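Local structure of PROBABLE CHAIN-FATTY-ACID-CoA LIGASE FADD13 (Mycobacterium tuberculosis, 3T5C) at residues L159-T164 with G173-H178; R273-G278 with K293-V298. The protein is an AMP-binding enzyme of the ANL superfamily, represented here by its large N-terminal domain. One frame throughout, in Å; residues are numbered along the deposited sequence.

Contact 1. Residues L159-T164 with G173-H178; sequences LFIMYT and GVVHTH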
loop_
_atom_site.group_PDB
_atom_site.type_symbol
_atom_site.label_atom_id
_atom_site.label_comp_id
_atom_site.label_asym_id
_atom_site.label_seq_id
_atom_site.Cartn_x
_atom_site.Cartn_y
_atom_site.Cartn_z
ATOM N N LEU A 159 -8.204 10.565 2.163
ATOM C CA LEU A 159 -6.900 10.313 2.755
ATOM C C LEU A 159 -5.848 10.125 1.673
ATOM O O LEU A 159 -4.740 10.639 1.792
ATOM C CB LEU A 159 -6.952 9.049 3.623
ATOM C CG LEU A 159 -5.956 8.872 4.782
ATOM C CD1 LEU A 159 -5.866 7.400 5.123
ATOM C CD2 LEU A 159 -4.586 9.403 4.437
ATOM N N PHE A 160 -6.203 9.370 0.629
ATOM C CA PHE A 160 -5.283 9.075 -0.474
ATOM C C PHE A 160 -5.933 9.169 -1.850
ATOM O O PHE A 160 -7.110 8.863 -2.014
ATOM C CB PHE A 160 -4.741 7.636 -0.399
ATOM C CG PHE A 160 -3.782 7.366 0.727
ATOM C CD1 PHE A 160 -4.162 6.553 1.798
ATOM C CD2 PHE A 160 -2.476 7.859 0.691
ATOM C CE1 PHE A 160 -3.246 6.229 2.824
ATOM C CE2 PHE A 160 -1.554 7.540 1.710
ATOM C CZ PHE A 160 -1.944 6.724 2.774
ATOM N N ILE A 161 -5.135 9.570 -2.835
ATOM C CA ILE A 161 -5.573 9.591 -4.224
ATOM C C ILE A 161 -4.460 8.798 -4.907
ATOM O O ILE A 161 -3.324 9.259 -5.006
ATOM C CB ILE A 161 -5.634 11.011 -4.843
ATOM C CG1 ILE A 161 -6.620 11.889 -4.063
ATOM C CG2 ILE A 161 -6.066 10.900 -6.314
ATOM C CD1 ILE A 161 -6.779 13.282 -4.631
ATOM N N MET A 162 -4.783 7.588 -5.342
ATOM C CA MET A 162 -3.806 6.719 -5.980
ATOM C C MET A 162 -4.189 6.552 -7.445
ATOM O O MET A 162 -5.261 6.036 -7.756
ATOM C CB MET A 162 -3.801 5.363 -5.262
ATOM C CG MET A 162 -3.629 5.460 -3.727
ATOM S SD MET A 162 -4.062 3.915 -2.824
ATOM C CE MET A 162 -4.825 4.528 -1.286
ATOM N N TYR A 163 -3.322 7.006 -8.343
ATOM C CA TYR A 163 -3.601 6.908 -9.769
ATOM C C TYR A 163 -3.319 5.530 -10.331
ATOM O O TYR A 163 -2.335 4.885 -9.971
ATOM C CB TYR A 163 -2.814 7.970 -10.548
ATOM C CG TYR A 163 -3.412 9.348 -10.391
ATOM C CD1 TYR A 163 -3.168 10.108 -9.245
ATOM C CD2 TYR A 163 -4.304 9.850 -11.342
ATOM C CE1 TYR A 163 -3.798 11.328 -9.043
ATOM C CE2 TYR A 163 -4.948 11.075 -11.149
ATOM C CZ TYR A 163 -4.689 11.805 -9.995
ATOM O OH TYR A 163 -5.328 12.995 -9.775
ATOM N N THR A 164 -4.208 5.086 -11.212
ATOM C CA THR A 164 -4.095 3.783 -11.851
ATOM C C THR A 164 -4.508 3.899 -13.318
ATOM O O THR A 164 -5.404 4.678 -13.658
ATOM C CB THR A 164 -5.013 2.752 -11.167
ATOM O OG1 THR A 164 -4.765 1.451 -11.716
ATOM C CG2 THR A 164 -6.485 3.120 -11.385
ATOM N N GLY A 173 -7.655 9.025 -10.761
ATOM C CA GLY A 173 -7.181 9.079 -9.392
ATOM C C GLY A 173 -8.152 8.335 -8.499
ATOM O O GLY A 173 -9.325 8.705 -8.429
ATOM N N VAL A 174 -7.686 7.280 -7.833
ATOM C CA VAL A 174 -8.550 6.508 -6.936
ATOM C C VAL A 174 -8.528 7.159 -5.550
ATOM O O VAL A 174 -7.484 7.202 -4.889
ATOM C CB VAL A 174 -8.072 5.030 -6.824
ATOM C CG1 VAL A 174 -8.931 4.264 -5.814
ATOM C CG2 VAL A 174 -8.132 4.369 -8.191
ATOM N N VAL A 175 -9.672 7.663 -5.103
ATOM C CA VAL A 175 -9.694 8.316 -3.802
ATOM C C VAL A 175 -10.142 7.383 -2.689
ATOM O O VAL A 175 -11.211 6.786 -2.748
ATOM C CB VAL A 175 -10.592 9.607 -3.775
ATOM C CG1 VAL A 175 -10.405 10.418 -5.051
ATOM C CG2 VAL A 175 -12.038 9.250 -3.573
ATOM N N HIS A 176 -9.285 7.264 -1.682
ATOM C CA HIS A 176 -9.554 6.436 -0.515
ATOM C C HIS A 176 -9.673 7.299 0.739
ATOM O O HIS A 176 -9.072 8.369 0.848
ATOM C CB HIS A 176 -8.457 5.385 -0.341
ATOM C CG HIS A 176 -8.722 4.123 -1.098
ATOM N ND1 HIS A 176 -9.782 3.290 -0.805
ATOM C CD2 HIS A 176 -8.086 3.566 -2.156
ATOM C CE1 HIS A 176 -9.788 2.275 -1.652
ATOM N NE2 HIS A 176 -8.770 2.419 -2.481
ATOM N N THR A 177 -10.461 6.812 1.682
ATOM C CA THR A 177 -10.715 7.526 2.916
ATOM C C THR A 177 -10.073 6.840 4.127
ATOM O O THR A 177 -9.501 5.756 4.015
ATOM C CB THR A 177 -12.222 7.612 3.136
ATOM O OG1 THR A 177 -12.739 6.287 3.349
ATOM C CG2 THR A 177 -12.907 8.229 1.901
ATOM N N HIS A 178 -10.169 7.484 5.283
ATOM C CA HIS A 178 -9.622 6.906 6.500
ATOM C C HIS A 178 -10.378 5.602 6.735
ATOM O O HIS A 178 -9.782 4.572 7.067
ATOM C CB HIS A 178 -9.814 7.874 7.677
ATOM C CG HIS A 178 -8.904 9.062 7.628
ATOM N ND1 HIS A 178 -7.729 9.130 8.349
ATOM C CD2 HIS A 178 -8.959 10.199 6.894
ATOM C CE1 HIS A 178 -7.101 10.255 8.058
ATOM N NE2 HIS A 178 -7.825 10.922 7.177
#
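Leu159 and Phe160 both face His176 across an antiparallel beta hairpin, a classic beta bulge that shows how one extra residue is fitted into a regular ladder. Both bulge residues give their N-H to the same carbonyl: Leu159 N reaches His176 O at 2.7 Å, in the carbonyl plane, while Phe160 N bonds from a position tilted out of it. From Phe160 onward the pairing is regular, Phe160 with His176 and Met162 with Val174 being hydrogen-bonded pairs, Ile161 with Val175 and Tyr163 with Gly173 non-hydrogen-bonded ones.

The side chains sort by face. Beside Phe160, Val174 and His176, Met162 has CG anti to its carbonyl carbon (chi1 -52°) and a bend at chi3, which carries the methyl across to the imidazole; CE lies 3.5 Å from His176 CD2, approaching the ring obliquely. The imidazole itself is held at both nitrogens, ND1 by Ser180 and NE2 by the carbonyl of Thr304. Phe160 turns its ring away from the partner strand, toward Phe71 and helix 209-221. At the hairpin's other end Thr164 CG2 meets Val174 CG2 at 3.8 Å.

On the reverse face Ile161 and Val175 lie side by side, and Ile161 CG2 rests 3.7 Å from Gly173 CA. The Tyr163 ring leans over this glycine, whose CA sits 3.4 Å above the ring plane in a CH-pi contact, while Tyr163 OH is hydrogen-bonded to Asp99.

Where the strand gives way to helix 178-191, with Thr177 as its N-cap, Leu159 swings CG beside its own carbonyl carbon (chi1 -155°) and meets His178. The imidazole, tied through ND1 to Ile4 N, receives Leu159 CG over the centre of one face, 3.7 Å from the ring centroid.

Contact 2. Residues R273-G278 with K293-V298; sequences RYFITG and KNIEVV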
loop_
_atom_site.group_PDB
_atom_site.type_symbol
_atom_site.label_atom_id
_atom_site.label_comp_id
_atom_site.label_asym_id
_atom_site.label_seq_id
_atom_site.Cartn_x
_atom_site.Cartn_y
_atom_site.Cartn_z
ATOM N N ARG A 273 7.773 -17.414 7.534
ATOM C CA ARG A 273 6.589 -18.247 7.399
ATOM C C ARG A 273 5.963 -18.239 5.997
ATOM O O ARG A 273 5.606 -19.300 5.474
ATOM C CB ARG A 273 5.531 -17.832 8.423
ATOM C CG ARG A 273 5.998 -17.900 9.867
ATOM C CD ARG A 273 4.824 -18.174 10.806
ATOM N NE ARG A 273 3.846 -17.084 10.827
ATOM C CZ ARG A 273 4.041 -15.910 11.422
ATOM N NH1 ARG A 273 5.184 -15.658 12.058
ATOM N NH2 ARG A 273 3.095 -14.983 11.374
ATOM N N TYR A 274 5.817 -17.057 5.396
ATOM C CA TYR A 274 5.218 -16.963 4.067
ATOM C C TYR A 274 5.382 -15.626 3.366
ATOM O O TYR A 274 5.567 -14.590 4.006
ATOM C CB TYR A 274 3.717 -17.276 4.127
ATOM C CG TYR A 274 2.912 -16.321 4.989
ATOM C CD1 TYR A 274 2.729 -16.566 6.349
ATOM C CD2 TYR A 274 2.341 -15.163 4.446
ATOM C CE1 TYR A 274 1.997 -15.687 7.152
ATOM C CE2 TYR A 274 1.609 -14.276 5.243
ATOM C CZ TYR A 274 1.440 -14.545 6.592
ATOM O OH TYR A 274 0.705 -13.692 7.380
ATOM N N PHE A 275 5.307 -15.666 2.039
ATOM C CA PHE A 275 5.387 -14.459 1.227
ATOM C C PHE A 275 3.955 -14.060 0.914
ATOM O O PHE A 275 3.068 -14.905 0.903
ATOM C CB PHE A 275 6.101 -14.714 -0.107
ATOM C CG PHE A 275 7.598 -14.723 -0.017
ATOM C CD1 PHE A 275 8.292 -15.917 0.118
ATOM C CD2 PHE A 275 8.313 -13.532 -0.074
ATOM C CE1 PHE A 275 9.680 -15.929 0.195
ATOM C CE2 PHE A 275 9.703 -13.529 0.003
ATOM C CZ PHE A 275 10.389 -14.734 0.138
ATOM N N ILE A 276 3.728 -12.774 0.680
ATOM C CA ILE A 276 2.404 -12.297 0.300
ATOM C C ILE A 276 2.570 -11.858 -1.153
ATOM O O ILE A 276 3.218 -10.843 -1.433
ATOM C CB ILE A 276 1.942 -11.086 1.139
ATOM C CG1 ILE A 276 1.856 -11.471 2.614
ATOM C CG2 ILE A 276 0.568 -10.624 0.665
ATOM C CD1 ILE A 276 1.497 -10.312 3.525
ATOM N N THR A 277 2.008 -12.644 -2.068
ATOM C CA THR A 277 2.097 -12.368 -3.500
ATOM C C THR A 277 0.876 -11.633 -4.042
ATOM O O THR A 277 -0.262 -12.037 -3.812
ATOM C CB THR A 277 2.295 -13.688 -4.298
ATOM O OG1 THR A 277 3.660 -14.109 -4.181
ATOM C CG2 THR A 277 1.944 -13.503 -5.765
ATOM N N GLY A 278 1.122 -10.552 -4.770
ATOM C CA GLY A 278 0.023 -9.785 -5.330
ATOM C C GLY A 278 -0.255 -10.086 -6.793
ATOM O O GLY A 278 0.644 -10.009 -7.632
ATOM N N LYS A 293 11.025 -25.860 1.022
ATOM C CA LYS A 293 11.960 -24.958 1.672
ATOM C C LYS A 293 11.271 -24.457 2.933
ATOM O O LYS A 293 11.814 -23.637 3.676
ATOM C CB LYS A 293 12.273 -23.789 0.737
ATOM C CG LYS A 293 13.732 -23.400 0.675
ATOM C CD LYS A 293 14.592 -24.590 0.294
ATOM C CE LYS A 293 16.019 -24.163 0.031
ATOM N NZ LYS A 293 16.066 -23.260 -1.143
ATOM N N ASN A 294 10.063 -24.965 3.162
ATOM C CA ASN A 294 9.264 -24.594 4.320
ATOM C C ASN A 294 8.804 -23.140 4.228
ATOM O O ASN A 294 8.688 -22.443 5.236
ATOM C CB ASN A 294 10.067 -24.819 5.598
ATOM C CG ASN A 294 10.541 -26.254 5.736
ATOM O OD1 ASN A 294 9.731 -27.182 5.826
ATOM N ND2 ASN A 294 11.860 -26.448 5.742
ATOM N N ILE A 295 8.549 -22.691 3.002
ATOM C CA ILE A 295 8.088 -21.334 2.759
ATOM C C ILE A 295 6.721 -21.424 2.110
ATOM O O ILE A 295 6.571 -22.036 1.054
ATOM C CB ILE A 295 9.009 -20.577 1.789
ATOM C CG1 ILE A 295 10.454 -20.587 2.299
ATOM C CG2 ILE A 295 8.503 -19.143 1.616
ATOM C CD1 ILE A 295 10.725 -19.638 3.447
ATOM N N GLU A 296 5.723 -20.823 2.740
ATOM C CA GLU A 296 4.379 -20.839 2.189
ATOM C C GLU A 296 4.124 -19.562 1.394
ATOM O O GLU A 296 4.881 -18.595 1.493
ATOM C CB GLU A 296 3.352 -20.986 3.306
ATOM C CG GLU A 296 3.203 -22.411 3.814
ATOM C CD GLU A 296 2.209 -22.534 4.963
ATOM O OE1 GLU A 296 1.537 -23.587 5.057
ATOM O OE2 GLU A 296 2.103 -21.589 5.780
ATOM N N VAL A 297 3.062 -19.569 0.599
ATOM C CA VAL A 297 2.725 -18.413 -0.219
ATOM C C VAL A 297 1.254 -18.045 -0.132
ATOM O O VAL A 297 0.379 -18.891 -0.280
ATOM C CB VAL A 297 3.058 -18.663 -1.696
ATOM C CG1 VAL A 297 2.763 -17.416 -2.511
ATOM C CG2 VAL A 297 4.513 -19.061 -1.835
ATOM N N VAL A 298 0.992 -16.772 0.133
ATOM C CA VAL A 298 -0.368 -16.273 0.194
ATOM C C VAL A 298 -0.519 -15.348 -1.010
ATOM O O VAL A 298 0.269 -14.424 -1.203
ATOM C CB VAL A 298 -0.639 -15.490 1.489
ATOM C CG1 VAL A 298 -2.051 -14.917 1.462
ATOM C CG2 VAL A 298 -0.484 -16.411 2.687
HETATM O O HOH W 1 6.099 -21.623 6.707
#
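Tyr274 and Val298 meet on one face of two parallel neighbouring strands, Tyr274 CD2 lying 3.6 Å from Val298 CG2. The tyrosine CG stands between its own backbone N and carbonyl carbon (chi1 62°), which brings the ring's CD2 side up to the valine branch; the methyl approaches the ring obliquely. The tyrosine hydroxyl is hydrogen-bonded to the carbonyl of Asp193. On the other face Ile295 CG2 comes to the edge of the Phe275 ring, 3.6 Å from CD1, and Val297 CG1 touches Thr277 OG1. That hydroxyl is buried without a polar partner in the model.

Between these two layers of side chains runs an alternating parallel ladder of backbone hydrogen bonds, from Glu296 N to Arg273 O at one end to Thr277 N and Val298 O, 2.6 Å apart, at the other. A water donates to both Arg273 O and Asn294 O, linking the two segments at the start of the ladder. Asn294, with positive phi, closes helix 284-291 in a Schellman motif, turning the chain into the second strand.

Farther out, a salt bridge joins Arg273 to Asp198. Together with helix 284-291 the two strands form a beta-alpha-beta unit: strand 274-278 is flanked by strands 247-250 and 296-302, while helix 252-258 covers Phe275 and Thr277.

Followed from the N terminus, the chain illustrates two kinds of local closure, a hairpin turn and a helical crossover. Contact 1 comes first: a return of eight intervening residues, partly unmodelled, brings 173-178 back antiparallel to 159-164, within a small three-stranded sheet that strand 361-362 later completes. Contact 2 opens about a hundred residues on and closes across fourteen, through helix 284-291, inside the large mixed sheet. The two are in series, neither nested nor crossed. The centres of contact 1 and contact 2 are about 28 Å apart, on opposite sides of the chain's centre. Between them the chain supplies helix 209-221, which packs on contact 1, and strand 247-250, which borders contact 2.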